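Local coordinates for universal stress protein (Burkholderia pseudomallei, PDB 4WNY) that belongs to the universal stress protein A family and probably takes part in the bacterial response to stress, though its precise function is not established, at residues R36-Y41 and R109-S114; E102-A107 and E136-H141; I9-D14 and D24-L29. All blocks are in the same frame, centred on the assembly; numbering follows the deposited sequence.

Interaction 1. Residues R36-Y41 and R109-S114; sequences RLVPVY and REIGAS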
# COMPACT_ATOMS: atom_id res chain seq x y z
N ARG A 36 16.12 0.29 -0.96
CA ARG A 36 16.45 0.95 -2.22
C ARG A 36 15.19 1.49 -2.87
O ARG A 36 14.16 0.81 -2.91
CB ARG A 36 17.17 -0.01 -3.17
CG ARG A 36 18.51 -0.50 -2.67
CD ARG A 36 19.14 -1.47 -3.65
NE ARG A 36 19.39 -0.85 -4.95
CZ ARG A 36 20.52 -0.24 -5.28
NH1 ARG A 36 21.52 -0.18 -4.41
NH2 ARG A 36 20.66 0.30 -6.48
N LEU A 37 15.25 2.72 -3.36
CA LEU A 37 14.10 3.33 -4.01
C LEU A 37 14.34 3.48 -5.51
O LEU A 37 15.42 3.90 -5.93
CB LEU A 37 13.78 4.69 -3.39
CG LEU A 37 12.44 5.30 -3.80
CD1 LEU A 37 11.29 4.50 -3.21
CD2 LEU A 37 12.37 6.75 -3.38
N VAL A 38 13.34 3.13 -6.30
CA VAL A 38 13.45 3.27 -7.75
C VAL A 38 12.23 4.01 -8.30
O VAL A 38 11.22 3.39 -8.63
CB VAL A 38 13.56 1.89 -8.45
CG1 VAL A 38 13.66 2.07 -9.96
CG2 VAL A 38 14.77 1.12 -7.93
N PRO A 39 12.32 5.34 -8.37
CA PRO A 39 11.28 6.16 -9.00
C PRO A 39 11.23 5.93 -10.50
O PRO A 39 12.27 5.92 -11.15
CB PRO A 39 11.70 7.60 -8.68
CG PRO A 39 12.68 7.48 -7.55
CD PRO A 39 13.38 6.18 -7.78
N VAL A 40 10.03 5.75 -11.05
CA VAL A 40 9.91 5.58 -12.49
C VAL A 40 8.99 6.64 -13.09
O VAL A 40 7.93 6.95 -12.54
CB VAL A 40 9.40 4.17 -12.87
CG1 VAL A 40 10.36 3.10 -12.39
CG2 VAL A 40 8.01 3.93 -12.31
N TYR A 41 9.42 7.21 -14.22
CA TYR A 41 8.59 8.13 -14.97
C TYR A 41 8.06 7.41 -16.21
O TYR A 41 8.83 6.92 -17.03
CB TYR A 41 9.38 9.38 -15.37
CG TYR A 41 8.56 10.42 -16.11
CD1 TYR A 41 7.91 11.44 -15.43
CD2 TYR A 41 8.44 10.38 -17.50
CE1 TYR A 41 7.17 12.39 -16.10
CE2 TYR A 41 7.70 11.32 -18.18
CZ TYR A 41 7.06 12.32 -17.48
OH TYR A 41 6.32 13.26 -18.16
N ARG A 109 8.91 -6.20 -12.37
CA ARG A 109 9.47 -7.53 -12.60
C ARG A 109 10.94 -7.47 -12.98
O ARG A 109 11.76 -8.21 -12.44
CB ARG A 109 8.68 -8.26 -13.69
CG ARG A 109 7.44 -8.98 -13.20
CD ARG A 109 6.36 -8.98 -14.26
NE ARG A 109 6.91 -9.20 -15.59
CZ ARG A 109 6.23 -9.02 -16.72
NH1 ARG A 109 4.97 -8.62 -16.68
NH2 ARG A 109 6.81 -9.24 -17.89
N GLU A 110 11.27 -6.58 -13.91
CA GLU A 110 12.63 -6.47 -14.43
C GLU A 110 13.58 -5.82 -13.42
O GLU A 110 14.75 -6.18 -13.35
CB GLU A 110 12.63 -5.68 -15.74
CG GLU A 110 11.79 -6.32 -16.83
CD GLU A 110 11.67 -5.43 -18.06
OE1 GLU A 110 11.08 -5.88 -19.07
OE2 GLU A 110 12.16 -4.28 -18.02
N ILE A 111 13.07 -4.87 -12.65
CA ILE A 111 13.88 -4.20 -11.64
C ILE A 111 14.04 -5.09 -10.41
O ILE A 111 15.07 -5.08 -9.74
CB ILE A 111 13.26 -2.84 -11.24
CG1 ILE A 111 13.40 -1.84 -12.39
CG2 ILE A 111 13.91 -2.28 -9.98
CD1 ILE A 111 12.60 -0.57 -12.21
N GLY A 112 13.01 -5.88 -10.13
CA GLY A 112 13.02 -6.76 -8.97
C GLY A 112 12.33 -6.11 -7.79
O GLY A 112 12.60 -6.44 -6.64
N ALA A 113 11.44 -5.17 -8.09
CA ALA A 113 10.70 -4.46 -7.05
C ALA A 113 9.74 -5.41 -6.34
O ALA A 113 9.11 -6.26 -6.96
CB ALA A 113 9.93 -3.29 -7.65
N SER A 114 9.65 -5.25 -5.02
CA SER A 114 8.74 -6.05 -4.22
C SER A 114 7.58 -5.19 -3.72
O SER A 114 6.72 -5.66 -2.97
CB SER A 114 9.48 -6.69 -3.04
OG SER A 114 10.22 -5.72 -2.33
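Val-38 and Ile-111 meet where a helix packs on the central parallel sheet of the universal stress protein alpha/beta fold. Val-38 and Val-40 belong to strand 36-43. Ile-111 is the last helical residue of helix 100-111.

All three side chains leave their backbones toward the other segment. Val-38 and Ile-111 do not meet head on: they lie alongside, pointing opposite ways. Each makes two approaches to the other. CG1 of Val-38 lies 3.6 Å from CD1 of Ile-111, the closest approach of the pair. CG2 of Val-38 faces CG2 of Ile-111 more loosely, at 4.1 Å. In Val-38, CG1 is anti to the backbone N (chi1 180°), which leaves CG2 beside that N; both methyls are thus turned to the isoleucine. No hydrogen bond links the two segments, so the contact is purely apolar.

Gly-112 follows at once with positive phi (95°) and takes the chain out of the helix. Arg-89 of strand 89-92 touches all three apolar side chains. Leu-37 and Pro-39 instead meet Leu-23 and Met-79, from helices 17-32 and 57-82. Val-40, two residues along the same side of the strand as Val-38, adds a lighter touch: CD1 of Ile-111 also lies 4.3 Å from CG1 of Val-40.

Interaction 2. Residues E102-A107 and E136-H141; sequences ERLERA and ERLLRH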
# COMPACT_ATOMS: atom_id res chain seq x y z
N GLU A 102 0.29 -2.16 -16.72
CA GLU A 102 1.09 -3.33 -17.09
C GLU A 102 2.56 -2.97 -17.23
O GLU A 102 3.44 -3.74 -16.85
CB GLU A 102 0.58 -3.95 -18.39
N ARG A 103 2.82 -1.78 -17.77
CA ARG A 103 4.19 -1.29 -17.93
C ARG A 103 4.87 -1.14 -16.58
O ARG A 103 6.06 -1.42 -16.44
CB ARG A 103 4.20 0.05 -18.67
CG ARG A 103 5.59 0.54 -19.02
CD ARG A 103 6.30 -0.43 -19.95
NE ARG A 103 7.70 -0.08 -20.14
CZ ARG A 103 8.69 -0.49 -19.35
NH1 ARG A 103 8.42 -1.26 -18.30
NH2 ARG A 103 9.94 -0.13 -19.60
N LEU A 104 4.11 -0.71 -15.58
CA LEU A 104 4.62 -0.60 -14.22
C LEU A 104 4.89 -1.98 -13.63
O LEU A 104 5.84 -2.16 -12.87
CB LEU A 104 3.64 0.17 -13.34
CG LEU A 104 3.50 1.67 -13.62
CD1 LEU A 104 2.36 2.27 -12.82
CD2 LEU A 104 4.81 2.39 -13.33
N GLU A 105 4.05 -2.94 -14.00
CA GLU A 105 4.23 -4.32 -13.55
C GLU A 105 5.45 -4.95 -14.21
O GLU A 105 6.18 -5.72 -13.58
CB GLU A 105 2.99 -5.15 -13.84
CG GLU A 105 1.80 -4.79 -12.97
CD GLU A 105 0.58 -5.63 -13.27
OE1 GLU A 105 0.49 -6.18 -14.39
OE2 GLU A 105 -0.29 -5.76 -12.38
N ARG A 106 5.65 -4.64 -15.49
CA ARG A 106 6.82 -5.13 -16.21
C ARG A 106 8.09 -4.53 -15.63
O ARG A 106 9.09 -5.21 -15.47
CB ARG A 106 6.71 -4.81 -17.70
CG ARG A 106 7.93 -5.24 -18.50
CD ARG A 106 7.60 -5.45 -19.97
NE ARG A 106 7.41 -4.19 -20.69
CZ ARG A 106 8.39 -3.52 -21.28
NH1 ARG A 106 8.14 -2.39 -21.92
NH2 ARG A 106 9.64 -3.98 -21.23
N ALA A 107 8.03 -3.23 -15.32
CA ALA A 107 9.16 -2.53 -14.73
C ALA A 107 9.50 -3.13 -13.37
O ALA A 107 10.67 -3.29 -13.04
CB ALA A 107 8.86 -1.05 -14.61
N GLU A 136 -6.58 1.43 -9.56
CA GLU A 136 -7.64 0.43 -9.53
C GLU A 136 -7.25 -0.78 -10.37
O GLU A 136 -7.64 -1.91 -10.07
CB GLU A 136 -8.95 1.03 -10.03
N ARG A 137 -6.48 -0.54 -11.43
CA ARG A 137 -6.00 -1.61 -12.30
C ARG A 137 -5.01 -2.50 -11.56
O ARG A 137 -5.21 -3.70 -11.43
CB ARG A 137 -5.36 -1.04 -13.56
N LEU A 138 -3.94 -1.88 -11.06
CA LEU A 138 -2.89 -2.57 -10.32
C LEU A 138 -3.43 -3.35 -9.13
O LEU A 138 -2.91 -4.41 -8.78
CB LEU A 138 -1.83 -1.57 -9.85
CG LEU A 138 -0.66 -1.33 -10.81
CD1 LEU A 138 0.06 -0.04 -10.53
CD2 LEU A 138 0.32 -2.47 -10.75
N LEU A 139 -4.48 -2.82 -8.50
CA LEU A 139 -5.12 -3.49 -7.38
C LEU A 139 -5.94 -4.67 -7.87
O LEU A 139 -5.89 -5.76 -7.29
CB LEU A 139 -6.00 -2.52 -6.59
N ARG A 140 -6.70 -4.45 -8.94
CA ARG A 140 -7.52 -5.50 -9.53
C ARG A 140 -6.65 -6.61 -10.12
O ARG A 140 -7.04 -7.77 -10.14
CB ARG A 140 -8.44 -4.93 -10.61
N HIS A 141 -5.47 -6.24 -10.61
CA HIS A 141 -4.51 -7.21 -11.11
C HIS A 141 -4.00 -8.09 -9.97
O HIS A 141 -4.03 -9.31 -10.05
CB HIS A 141 -3.32 -6.52 -11.79
CG HIS A 141 -3.69 -5.72 -13.00
ND1 HIS A 141 -2.83 -4.83 -13.59
CD2 HIS A 141 -4.84 -5.68 -13.73
CE1 HIS A 141 -3.42 -4.27 -14.63
NE2 HIS A 141 -4.64 -4.77 -14.74
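Leu-104 and Glu-105 of helix 100-111 carry this helix-helix contact, meeting Leu-138 and His-141 of helix 134-141. The two segment axes approach to 10.6 Å and cross at -60°.

In sequence order, Leu-104 comes first. Its CD1 touches CD1 of Leu-138 at 4.0 Å, with one leucine side chain laid square across the other. Both leucines are buried here.

Glu-105 is next and does two jobs. Its chain is extended beyond CG, which carries the carboxylate across to the other helix. On the way, CG of Glu-105 lies 3.5 Å from CD2 of Leu-138, the two side chains side by side with their ends heading opposite ways. At the end, OE2 of Glu-105 accepts a hydrogen bond from ND1 of His-141 at 3.0 Å. The bond is bent, with an angle of 136° at the hydrogen. It reaches OE2 from above the carboxylate plane, while OE2 sits near the ring plane, at the imidazole edge. The carboxylate and ring planes are turned 57° apart. A carboxylate here would probably favour a proton on ND1 and could stabilise a charged ring.

Arg-106 turns to the other side of its helix, where it forms salt bridges with Glu-98 and Glu-110.

Around the contact, His-141 also touches Ala-101, one turn before Glu-105. Leu-138 continues inward onto Ile-116 and Met-118 of strand 115-120 and Val-146 of strand 146-150. Through Leu-138 the two helices thus pack together against strands 115-120 and 146-150.

Interaction 3. Residues I9-D14 and D24-L29; sequences ILVALD and DAALEL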
# COMPACT_ATOMS: atom_id res chain seq x y z
N ILE A 9 11.92 -0.65 -3.55
CA ILE A 9 10.62 -0.01 -3.68
C ILE A 9 10.51 0.80 -4.97
O ILE A 9 11.41 1.58 -5.31
CB ILE A 9 10.34 0.93 -2.49
CG1 ILE A 9 10.59 0.20 -1.17
CG2 ILE A 9 8.92 1.46 -2.57
CD1 ILE A 9 10.45 1.10 0.05
N LEU A 10 9.40 0.63 -5.68
CA LEU A 10 9.14 1.37 -6.90
C LEU A 10 8.03 2.39 -6.67
O LEU A 10 6.99 2.07 -6.10
CB LEU A 10 8.75 0.40 -8.03
CG LEU A 10 8.64 0.91 -9.47
CD1 LEU A 10 8.89 -0.23 -10.44
CD2 LEU A 10 7.28 1.53 -9.74
N VAL A 11 8.26 3.63 -7.10
CA VAL A 11 7.25 4.68 -7.00
C VAL A 11 7.02 5.34 -8.37
O VAL A 11 7.97 5.75 -9.04
CB VAL A 11 7.65 5.75 -5.95
CG1 VAL A 11 9.07 6.23 -6.17
CG2 VAL A 11 6.67 6.93 -5.97
N ALA A 12 5.76 5.41 -8.78
CA ALA A 12 5.42 5.93 -10.10
C ALA A 12 5.26 7.45 -10.08
O ALA A 12 4.45 7.98 -9.32
CB ALA A 12 4.14 5.27 -10.61
N LEU A 13 6.03 8.13 -10.92
CA LEU A 13 5.97 9.58 -11.01
C LEU A 13 5.45 10.04 -12.37
O LEU A 13 5.64 9.36 -13.38
CB LEU A 13 7.35 10.19 -10.74
CG LEU A 13 8.08 9.73 -9.48
CD1 LEU A 13 9.45 10.39 -9.39
CD2 LEU A 13 7.27 10.02 -8.23
N ASP A 14 4.79 11.19 -12.39
CA ASP A 14 4.31 11.77 -13.64
C ASP A 14 4.41 13.29 -13.60
O ASP A 14 4.03 13.97 -14.55
CB ASP A 14 2.87 11.32 -13.94
CG ASP A 14 1.87 11.84 -12.92
OD1 ASP A 14 2.29 12.28 -11.83
OD2 ASP A 14 0.65 11.81 -13.21
N ASP A 24 7.58 11.46 -1.63
CA ASP A 24 8.00 11.82 -0.28
C ASP A 24 7.67 10.71 0.71
O ASP A 24 8.40 10.47 1.67
CB ASP A 24 7.35 13.13 0.16
CG ASP A 24 7.91 14.33 -0.58
OD1 ASP A 24 8.98 14.21 -1.20
OD2 ASP A 24 7.27 15.40 -0.53
N ALA A 25 6.55 10.03 0.47
CA ALA A 25 6.12 8.92 1.31
C ALA A 25 6.99 7.69 1.05
O ALA A 25 7.39 7.00 1.99
CB ALA A 25 4.66 8.60 1.07
N ALA A 26 7.26 7.43 -0.22
CA ALA A 26 8.10 6.30 -0.61
C ALA A 26 9.53 6.50 -0.11
O ALA A 26 10.19 5.54 0.29
CB ALA A 26 8.09 6.12 -2.12
N LEU A 27 10.00 7.74 -0.15
CA LEU A 27 11.32 8.07 0.37
C LEU A 27 11.41 7.82 1.86
O LEU A 27 12.36 7.20 2.34
CB LEU A 27 11.67 9.54 0.07
CG LEU A 27 12.63 9.80 -1.09
CD1 LEU A 27 12.94 11.28 -1.17
CD2 LEU A 27 13.90 9.00 -0.92
N GLU A 28 10.42 8.31 2.60
CA GLU A 28 10.37 8.15 4.04
C GLU A 28 10.36 6.67 4.43
O GLU A 28 10.99 6.27 5.40
CB GLU A 28 9.14 8.85 4.62
N LEU A 29 9.63 5.88 3.65
CA LEU A 29 9.58 4.44 3.87
C LEU A 29 10.92 3.79 3.53
O LEU A 29 11.39 2.92 4.26
CB LEU A 29 8.47 3.81 3.03
CG LEU A 29 8.24 2.32 3.26
CD1 LEU A 29 7.60 2.09 4.61
CD2 LEU A 29 7.38 1.73 2.15
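Val-11 places CG1 between its backbone N and carbonyl carbon (chi1 49°) and CG2 anti to that N, which leaves the CB-H facing Ala-26. Leu-29 holds CG anti to its backbone N (chi1 -175°), bringing its branched end to the outer methyl of Ile-9.

CD1 of Ile-9 lies 3.8 Å from CD2 of Leu-29, the two side chains nearly perpendicular. CD1 of Ile-9 also approaches CG of Leu-29 at 4.1 Å.

CB of Val-11 is 3.9 Å from CB of Ala-26. CG1 and CG2 of Val-11 are each 4.2 Å from CB of Ala-26, so the alanine methyl sits over the CB-H side of the valine. Here the backbones come near, with CA atoms of Val-11 and Ala-26 6.6 Å apart.

The segments belong to the first beta-alpha-beta unit; the axes of 9-13 and 24-29 run nearly antiparallel, at 167°. Val-117 of strand 115-120 touches both Ile-9 and Ala-26. The helix also meets the second subunit: OH of its Tyr-6 is hydrogen-bonded to O of Ala-25, and the same Tyr-6 packs on Leu-29.

All four touching residues are buried, and no directional bond crosses between the segments. Shape and burial of apolar groups, not polar pairing, hold the helix on the sheet here.

How the interactions relate
From the N terminus, interaction 3 closes first. It encloses the turn after strand 8-13 and the first part of helix 17-32. The chain then enters strand 36-43, where interaction 1 opens. That contact closes only at 109-114, after helix 57-82, strand 89-92 and most of helix 100-111. Interaction 2 opens at 102-107, before interaction 1 has closed, and ends at 136-141, so these two cross and share helix 100-111. Interaction 3 lies in series before both. Strands 8-13 and 36-43 are sheet neighbours, linking interactions 1 and 3. Leu-104 packs on Val-40 and Ala-12, bringing interaction 2 to both strands. Together the contacts tie helices from the early and late chain to one parallel sheet.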